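Local coordinates for protein putative phophotriesterase (PDB 3RHG) that is a zinc-binding amidohydrolase of the phosphotriesterase family, probably hydrolysing ester bonds at a site that holds two divalent metal ions, at residues Asn287-Gln299 / Asn307-Leu319. Numbering follows the deposited sequence.
With ZN (zinc ion), chain B; BEZ (benzoic acid), chain D.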
ATOM      1  N   ASN A 287       0.432  13.599  24.241  1.00 21.37           N
ATOM      2  CA  ASN A 287       1.288  12.987  25.254  0.50 22.44           C
ATOM      3  C   ASN A 287       0.831  11.586  25.668  1.00 21.73           C
ATOM      4  O   ASN A 287       1.372  11.013  26.629  1.00 23.39           O
ATOM      5  CB  ASN A 287       1.367  13.879  26.491  0.50 25.06           C
ATOM      6  CG  ASN A 287       1.914  15.257  26.189  0.50 24.93           C
ATOM      7  OD1 ASN A 287       2.916  15.403  25.498  0.50 28.90           O
ATOM      8  ND2 ASN A 287       1.267  16.281  26.732  0.50 36.94           N
ATOM      9  N   GLN A 288      -0.163  11.041  24.953  1.00 20.71           N
ATOM     10  CA  GLN A 288      -0.702   9.720  25.276  1.00 19.02           C
ATOM     11  C   GLN A 288      -0.627   8.783  24.088  1.00 18.91           C
ATOM     12  O   GLN A 288      -1.281   7.747  24.085  1.00 19.62           O
ATOM     13  CB  GLN A 288      -2.164   9.786  25.761  1.00 20.14           C
ATOM     14  CG  GLN A 288      -2.310  10.162  27.198  1.00 21.28           C
ATOM     15  CD  GLN A 288      -3.750  10.300  27.614  1.00 17.18           C
ATOM     16  OE1 GLN A 288      -4.278  11.430  27.684  1.00 24.23           O
ATOM     17  NE2 GLN A 288      -4.432   9.147  27.848  1.00 19.14           N
ATOM     18  N   ILE A 289       0.180   9.124  23.094  1.00 17.88           N
ATOM     19  CA  ILE A 289       0.242   8.346  21.863  1.00 16.93           C
ATOM     20  C   ILE A 289       1.637   7.772  21.669  1.00 18.50           C
ATOM     21  O   ILE A 289       2.626   8.461  21.899  1.00 19.66           O
ATOM     22  CB  ILE A 289      -0.072   9.238  20.646  1.00 20.40           C
ATOM     23  CG1 ILE A 289      -1.517   9.747  20.724  1.00 23.10           C
ATOM     24  CG2 ILE A 289       0.179   8.474  19.331  1.00 23.95           C
ATOM     25  CD1 ILE A 289      -1.833  10.829  19.702  1.00 27.77           C
ATOM     26  N   VAL A 290       1.727   6.491  21.293  1.00 15.75           N
ATOM     27  CA  VAL A 290       3.009   5.935  20.843  1.00 16.33           C
ATOM     28  C   VAL A 290       2.836   5.307  19.458  1.00 17.93           C
ATOM     29  O   VAL A 290       1.699   4.982  19.058  1.00 17.39           O
ATOM     30  CB  VAL A 290       3.642   4.958  21.856  1.00 16.31           C
ATOM     31  CG1 VAL A 290       4.175   5.712  23.072  1.00 16.68           C
ATOM     32  CG2 VAL A 290       2.617   3.879  22.263  1.00 18.40           C
ATOM     33  N   LEU A 291       3.956   5.123  18.757  1.00 16.60           N
ATOM     34  CA  LEU A 291       3.976   4.758  17.331  1.00 16.34           C
ATOM     35  C   LEU A 291       4.951   3.626  17.087  1.00 15.97           C
ATOM     36  O   LEU A 291       6.037   3.617  17.655  1.00 18.64           O
ATOM     37  CB  LEU A 291       4.502   5.937  16.509  1.00 17.90           C
ATOM     38  CG  LEU A 291       3.792   7.276  16.709  1.00 16.97           C
ATOM     39  CD1 LEU A 291       4.472   8.370  15.889  1.00 20.52           C
ATOM     40  CD2 LEU A 291       2.300   7.222  16.392  1.00 19.80           C
ATOM     41  N   SER A 292       4.586   2.657  16.240  1.00 15.92           N
ATOM     42  CA  SER A 292       5.535   1.605  15.904  1.00 17.79           C
ATOM     43  C   SER A 292       5.090   0.935  14.586  1.00 18.88           C
ATOM     44  O   SER A 292       4.092   1.369  13.978  1.00 17.65           O
ATOM     45  CB  SER A 292       5.645   0.590  17.067  1.00 17.96           C
ATOM     46  OG  SER A 292       7.011   0.273  17.366  1.00 19.10           O
ATOM     47  N   HIS A 293       5.835  -0.088  14.141  1.00 18.40           N
ATOM     48  CA  HIS A 293       5.587  -0.761  12.854  1.00 18.18           C
ATOM     49  C   HIS A 293       4.953  -2.149  13.007  1.00 17.23           C
ATOM     50  O   HIS A 293       4.355  -2.655  12.063  1.00 18.04           O
ATOM     51  CB  HIS A 293       6.922  -1.008  12.119  1.00 19.50           C
ATOM     52  CG  HIS A 293       7.772   0.209  11.940  1.00 19.55           C
ATOM     53  ND1 HIS A 293       8.694   0.606  12.889  1.00 19.15           N
ATOM     54  CD2 HIS A 293       7.876   1.094  10.912  1.00 20.55           C
ATOM     55  CE1 HIS A 293       9.327   1.690  12.456  1.00 18.39           C
ATOM     56  NE2 HIS A 293       8.853   2.006  11.260  1.00 20.80           N
ATOM     57  N   ASP A 294       5.165  -2.790  14.158  1.00 15.77           N
ATOM     58  CA  ASP A 294       4.748  -4.188  14.339  1.00 16.77           C
ATOM     59  C   ASP A 294       5.300  -5.106  13.269  1.00 16.15           C
ATOM     60  O   ASP A 294       4.577  -5.975  12.777  1.00 18.27           O
ATOM     61  CB  ASP A 294       3.212  -4.328  14.440  1.00 20.25           C
ATOM     62  CG  ASP A 294       2.790  -5.651  15.045  1.00 18.73           C
ATOM     63  OD1 ASP A 294       3.602  -6.238  15.807  1.00 20.52           O
ATOM     64  OD2 ASP A 294       1.649  -6.130  14.753  1.00 20.40           O
ATOM     65  N   VAL A 295       6.568  -4.935  12.901  1.00 17.33           N
ATOM     66  CA  VAL A 295       7.207  -5.900  11.998  1.00 18.40           C
ATOM     67  C   VAL A 295       7.016  -7.295  12.596  1.00 19.43           C
ATOM     68  O   VAL A 295       7.391  -7.530  13.741  1.00 20.06           O
ATOM     69  CB  VAL A 295       8.707  -5.604  11.789  1.00 19.31           C
ATOM     70  CG1 VAL A 295       9.398  -6.775  11.055  1.00 23.63           C
ATOM     71  CG2 VAL A 295       8.878  -4.300  11.013  1.00 20.61           C
ATOM     72  N   PHE A 296       6.426  -8.219  11.834  1.00 19.86           N
ATOM     73  CA  PHE A 296       6.198  -9.556  12.366  1.00 18.31           C
ATOM     74  C   PHE A 296       6.175 -10.613  11.276  1.00 20.20           C
ATOM     75  O   PHE A 296       5.957 -11.793  11.569  1.00 21.47           O
ATOM     76  CB  PHE A 296       4.919  -9.616  13.224  1.00 20.92           C
ATOM     77  CG  PHE A 296       3.618  -9.737  12.437  1.00 19.60           C
ATOM     78  CD1 PHE A 296       2.956 -10.963  12.368  1.00 21.21           C
ATOM     79  CD2 PHE A 296       3.032  -8.618  11.821  1.00 19.03           C
ATOM     80  CE1 PHE A 296       1.742 -11.101  11.656  1.00 20.30           C
ATOM     81  CE2 PHE A 296       1.817  -8.723  11.110  1.00 20.25           C
ATOM     82  CZ  PHE A 296       1.162  -9.961  11.045  1.00 21.29           C
ATOM     83  N   LEU A 297       6.415 -10.174  10.038  1.00 20.65           N
ATOM     84  CA  LEU A 297       6.432 -11.016   8.842  1.00 19.20           C
ATOM     85  C   LEU A 297       7.640 -10.635   8.016  1.00 21.76           C
ATOM     86  O   LEU A 297       8.039  -9.468   8.017  1.00 23.03           O
ATOM     87  CB  LEU A 297       5.171 -10.784   8.000  1.00 21.75           C
ATOM     88  CG  LEU A 297       3.814 -11.152   8.608  1.00 20.27           C
ATOM     89  CD1 LEU A 297       2.647 -10.524   7.824  1.00 22.21           C
ATOM     90  CD2 LEU A 297       3.637 -12.711   8.726  1.00 22.18           C
ATOM     91  N   LYS A 298       8.222 -11.592   7.297  1.00 21.34           N
ATOM     92  CA  LYS A 298       9.402 -11.270   6.514  1.00 21.22           C
ATOM     93  C   LYS A 298       9.084 -10.240   5.432  1.00 20.45           C
ATOM     94  O   LYS A 298       9.960  -9.482   5.019  1.00 22.94           O
ATOM     95  CB  LYS A 298      10.044 -12.536   5.907  1.00 24.73           C
ATOM     96  CG  LYS A 298      10.623 -13.499   6.945  1.00 24.57           C
ATOM     97  CD  LYS A 298      11.499 -14.542   6.279  1.00 29.24           C
ATOM     98  CE  LYS A 298      11.980 -15.568   7.281  1.00 28.07           C
ATOM     99  NZ  LYS A 298      12.850 -16.604   6.632  1.00 29.59           N
ATOM    100  N   GLN A 299       7.839 -10.230   4.949  1.00 22.27           N
ATOM    101  CA  GLN A 299       7.474  -9.310   3.879  1.00 22.80           C
ATOM    102  C   GLN A 299       7.556  -7.851   4.336  1.00 21.69           C
ATOM    103  O   GLN A 299       7.600  -6.937   3.503  1.00 22.63           O
ATOM    104  CB  GLN A 299       6.063  -9.591   3.365  1.00 21.99           C
ATOM    105  CG  GLN A 299       4.986  -9.087   4.289  1.00 22.20           C
ATOM    106  CD  GLN A 299       3.621  -9.573   3.839  1.00 24.78           C
ATOM    107  OE1 GLN A 299       3.223 -10.698   4.141  1.00 24.47           O
ATOM    108  NE2 GLN A 299       2.904  -8.729   3.098  1.00 24.70           N
ATOM    109  N   ASN A 307       8.342  -1.848   4.575  1.00 21.24           N
ATOM    110  CA  ASN A 307       8.749  -0.551   5.091  1.00 21.10           C
ATOM    111  C   ASN A 307       9.831  -0.571   6.166  1.00 20.43           C
ATOM    112  O   ASN A 307      10.383   0.480   6.490  1.00 22.91           O
ATOM    113  CB  ASN A 307       7.538   0.283   5.499  1.00 21.72           C
ATOM    114  CG  ASN A 307       6.704   0.680   4.287  1.00 24.30           C
ATOM    115  OD1 ASN A 307       7.254   1.126   3.269  1.00 27.48           O
ATOM    116  ND2 ASN A 307       5.392   0.480   4.364  1.00 23.12           N
ATOM    117  N   GLY A 308      10.166  -1.762   6.673  1.00 22.25           N
ATOM    118  CA  GLY A 308      11.258  -1.908   7.625  1.00 23.19           C
ATOM    119  C   GLY A 308      11.046  -1.161   8.929  1.00 20.45           C
ATOM    120  O   GLY A 308       9.888  -0.910   9.330  1.00 22.14           O
ATOM    121  N   TRP A 309      12.152  -0.814   9.604  1.00 21.24           N
ATOM    122  CA  TRP A 309      12.108  -0.213  10.935  1.00 20.42           C
ATOM    123  C   TRP A 309      12.452   1.267  10.928  1.00 20.29           C
ATOM    124  O   TRP A 309      12.456   1.909  11.989  1.00 22.29           O
ATOM    125  CB  TRP A 309      13.011  -0.964  11.923  1.00 22.12           C
ATOM    126  CG  TRP A 309      12.362  -2.213  12.490  1.00 20.58           C
ATOM    127  CD1 TRP A 309      11.106  -2.304  13.028  1.00 21.43           C
ATOM    128  CD2 TRP A 309      12.935  -3.528  12.590  1.00 21.26           C
ATOM    129  NE1 TRP A 309      10.872  -3.583  13.479  1.00 20.76           N
ATOM    130  CE2 TRP A 309      11.971  -4.357  13.201  1.00 21.66           C
ATOM    131  CE3 TRP A 309      14.165  -4.091  12.205  1.00 23.87           C
ATOM    132  CZ2 TRP A 309      12.194  -5.724  13.430  1.00 21.40           C
ATOM    133  CZ3 TRP A 309      14.398  -5.433  12.466  1.00 22.69           C
ATOM    134  CH2 TRP A 309      13.406  -6.243  13.057  1.00 21.50           C
ATOM    135  N   GLY A 310      12.722   1.821   9.740  1.00 20.66           N
ATOM    136  CA  GLY A 310      13.042   3.242   9.652  1.00 21.67           C
ATOM    137  C   GLY A 310      11.846   4.100   9.276  1.00 22.71           C
ATOM    138  O   GLY A 310      11.917   5.327   9.273  1.00 24.64           O
ATOM    139  N   PHE A 311      10.731   3.465   8.964  1.00 20.69           N
ATOM    140  CA  PHE A 311       9.608   4.165   8.353  1.00 21.28           C
ATOM    141  C   PHE A 311       8.911   5.181   9.281  1.00 20.65           C
ATOM    142  O   PHE A 311       8.639   6.330   8.896  1.00 23.08           O
ATOM    143  CB  PHE A 311       8.593   3.153   7.820  1.00 20.58           C
ATOM    144  CG  PHE A 311       7.482   3.792   7.032  1.00 21.80           C
ATOM    145  CD1 PHE A 311       7.650   4.069   5.678  1.00 22.12           C
ATOM    146  CD2 PHE A 311       6.291   4.148   7.649  1.00 25.77           C
ATOM    147  CE1 PHE A 311       6.633   4.684   4.940  1.00 21.67           C
ATOM    148  CE2 PHE A 311       5.273   4.763   6.928  1.00 24.72           C
ATOM    149  CZ  PHE A 311       5.442   5.032   5.567  1.00 21.46           C
ATOM    150  N   VAL A 312       8.615   4.768  10.505  1.00 20.21           N
ATOM    151  CA  VAL A 312       7.972   5.681  11.470  1.00 19.78           C
ATOM    152  C   VAL A 312       8.803   6.942  11.706  1.00 20.90           C
ATOM    153  O   VAL A 312       8.316   8.060  11.491  1.00 22.19           O
ATOM    154  CB  VAL A 312       7.582   4.947  12.781  1.00 19.17           C
ATOM    155  CG1 VAL A 312       7.337   5.941  13.933  1.00 23.07           C
ATOM    156  CG2 VAL A 312       6.335   4.106  12.546  1.00 22.52           C
ATOM    157  N   PRO A 313      10.042   6.818  12.123  1.00 21.56           N
ATOM    158  CA  PRO A 313      10.829   8.022  12.369  1.00 23.14           C
ATOM    159  C   PRO A 313      11.140   8.846  11.130  1.00 24.68           C
ATOM    160  O   PRO A 313      11.266  10.026  11.217  1.00 31.17           O
ATOM    161  CB  PRO A 313      12.086   7.516  13.069  1.00 24.93           C
ATOM    162  CG  PRO A 313      12.090   6.096  12.928  1.00 29.01           C
ATOM    163  CD  PRO A 313      10.755   5.604  12.535  1.00 20.84           C
ATOM    164  N   ASN A 314      11.348   8.206  10.011  1.00 27.19           N
ATOM    165  CA  ASN A 314      11.726   8.909   8.826  1.00 26.17           C
ATOM    166  C   ASN A 314      10.570   9.437   7.981  1.00 25.76           C
ATOM    167  O   ASN A 314      10.581  10.562   7.630  1.00 32.16           O
ATOM    168  CB  ASN A 314      12.620   8.007   7.991  1.00 24.38           C
ATOM    169  CG  ASN A 314      13.712   8.746   7.298  1.00 26.76           C
ATOM    170  OD1 ASN A 314      13.963   9.898   7.561  1.00 31.38           O
ATOM    171  ND2 ASN A 314      14.355   8.082   6.398  1.00 27.16           N
ATOM    172  N   VAL A 315       9.580   8.619   7.680  1.00 23.82           N
ATOM    173  CA  VAL A 315       8.472   9.037   6.844  1.00 24.12           C
ATOM    174  C   VAL A 315       7.238   9.492   7.597  1.00 22.42           C
ATOM    175  O   VAL A 315       6.719  10.545   7.348  1.00 24.96           O
ATOM    176  CB  VAL A 315       8.065   7.920   5.898  1.00 26.90           C
ATOM    177  CG1 VAL A 315       6.843   8.294   5.114  1.00 23.78           C
ATOM    178  CG2 VAL A 315       9.220   7.598   4.996  1.00 30.06           C
ATOM    179  N   PHE A 316       6.800   8.708   8.559  1.00 19.92           N
ATOM    180  CA  PHE A 316       5.582   9.095   9.287  1.00 18.75           C
ATOM    181  C   PHE A 316       5.729  10.474   9.977  1.00 20.67           C
ATOM    182  O   PHE A 316       4.813  11.306   9.899  1.00 22.11           O
ATOM    183  CB  PHE A 316       5.176   8.024  10.300  1.00 20.93           C
ATOM    184  CG  PHE A 316       3.818   8.255  10.894  1.00 18.41           C
ATOM    185  CD1 PHE A 316       2.677   7.914  10.175  1.00 21.28           C
ATOM    186  CD2 PHE A 316       3.680   8.801  12.175  1.00 20.77           C
ATOM    187  CE1 PHE A 316       1.397   8.124  10.703  1.00 20.56           C
ATOM    188  CE2 PHE A 316       2.400   9.018  12.732  1.00 18.40           C
ATOM    189  CZ  PHE A 316       1.246   8.653  11.984  1.00 20.12           C
ATOM    190  N   LEU A 317       6.862  10.717  10.640  1.00 22.16           N
ATOM    191  CA  LEU A 317       7.062  12.013  11.305  1.00 21.86           C
ATOM    192  C   LEU A 317       7.099  13.165  10.296  1.00 22.76           C
ATOM    193  O   LEU A 317       6.642  14.274  10.611  1.00 25.05           O
ATOM    194  CB  LEU A 317       8.322  12.010  12.192  1.00 22.83           C
ATOM    195  CG  LEU A 317       8.282  11.003  13.359  1.00 19.04           C
ATOM    196  CD1 LEU A 317       9.482  11.207  14.301  1.00 23.10           C
ATOM    197  CD2 LEU A 317       6.987  11.106  14.141  1.00 25.06           C
ATOM    198  N   SER A 318       7.638  12.920   9.093  1.00 23.43           N
ATOM    199  CA  SER A 318       7.641  13.936   8.014  1.00 25.02           C
ATOM    200  C   SER A 318       6.230  14.221   7.533  1.00 23.78           C
ATOM    201  O   SER A 318       5.866  15.376   7.261  1.00 26.20           O
ATOM    202  CB  SER A 318       8.477  13.476   6.811  1.00 27.66           C
ATOM    203  OG  SER A 318       9.845  13.536   7.115  1.00 33.07           O
ATOM    204  N   LEU A 319       5.437  13.161   7.396  1.00 21.32           N
ATOM    205  CA  LEU A 319       4.056  13.326   7.010  1.00 21.70           C
ATOM    206  C   LEU A 319       3.267  14.139   8.039  1.00 20.72           C
ATOM    207  O   LEU A 319       2.428  14.962   7.661  1.00 24.51           O
ATOM    208  CB  LEU A 319       3.401  11.961   6.757  1.00 20.49           C
ATOM    209  CG  LEU A 319       3.934  11.200   5.531  1.00 22.41           C
ATOM    210  CD1 LEU A 319       3.224   9.821   5.379  1.00 24.00           C
ATOM    211  CD2 LEU A 319       3.815  12.047   4.256  1.00 26.56           C
TER
HETATM  212 ZN    ZN B 367       2.956  -7.426  17.736  1.00 21.10          ZN
HETATM  213  C   BEZ D 369      -4.327  -9.116  13.978  1.00 36.16           C
HETATM  214  O1  BEZ D 369      -4.935  -8.944  15.056  1.00 38.65           O
HETATM  215  O2  BEZ D 369      -4.656 -10.063  13.225  1.00 40.04           O
HETATM  216  C1  BEZ D 369      -3.213  -8.203  13.575  1.00 28.24           C
HETATM  217  C2  BEZ D 369      -2.728  -7.230  14.453  1.00 30.56           C
HETATM  218  C3  BEZ D 369      -1.679  -6.401  14.060  1.00 29.17           C
HETATM  219  C4  BEZ D 369      -1.131  -6.525  12.791  1.00 28.43           C
HETATM  220  C5  BEZ D 369      -1.628  -7.486  11.915  1.00 27.32           C
HETATM  221  C6  BEZ D 369      -2.664  -8.332  12.300  1.00 30.20           C
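Strand 289-291 and helix 311-319 run at 121° to each other with their axes 10.8 Å apart, and the loop leaving the strand passes close to the N-terminal part of 307-319, where S292 and V312 bring their CA atoms to 6.5 Å. H293 carries the contact. Its CG lies beside the backbone N (chi1 -54°), which brings the imidazole against the backbone of 308-312, and NE2 accepts the backbone N-H of V312 at 2.9 Å; the bond is nearly straight, though the donor sits tilted out of the ring plane. With NE2 so used and ND1 hydrogen-bonded elsewhere in the structure, both ring nitrogens are engaged, which should hold the ring's rotation. The imidazole is also clamped: the CA of W309 makes a CH-pi contact on one face, 4.0 Å from the ring centroid, and CG2 of V312 does the same on the opposite face. The W309 indole turns an edge to H293 in an offset edge-to-face pair with planes at 75°, while V295 packs against the indole, its CG2 3.3 Å from NE1 of W309. At the end of the strand, the CB of L291 meets CG1 of V312, and CD1 of L291 lies 3.8 Å from CD2 of F316. D294, the next residue after H293, points its CB away from 307-319, and its OD1 binds zinc at 2.4 Å alongside H23, H25 and E166; F296 and D294 also line the benzoic acid pocket. This is the eighth strand of the amidohydrolase (beta/alpha)8 barrel: the loop just beyond its C-terminal end supplies the metal-binding aspartate, while helix 311-319, tied to that loop by the H293-V312 bond, packs outside the barrel.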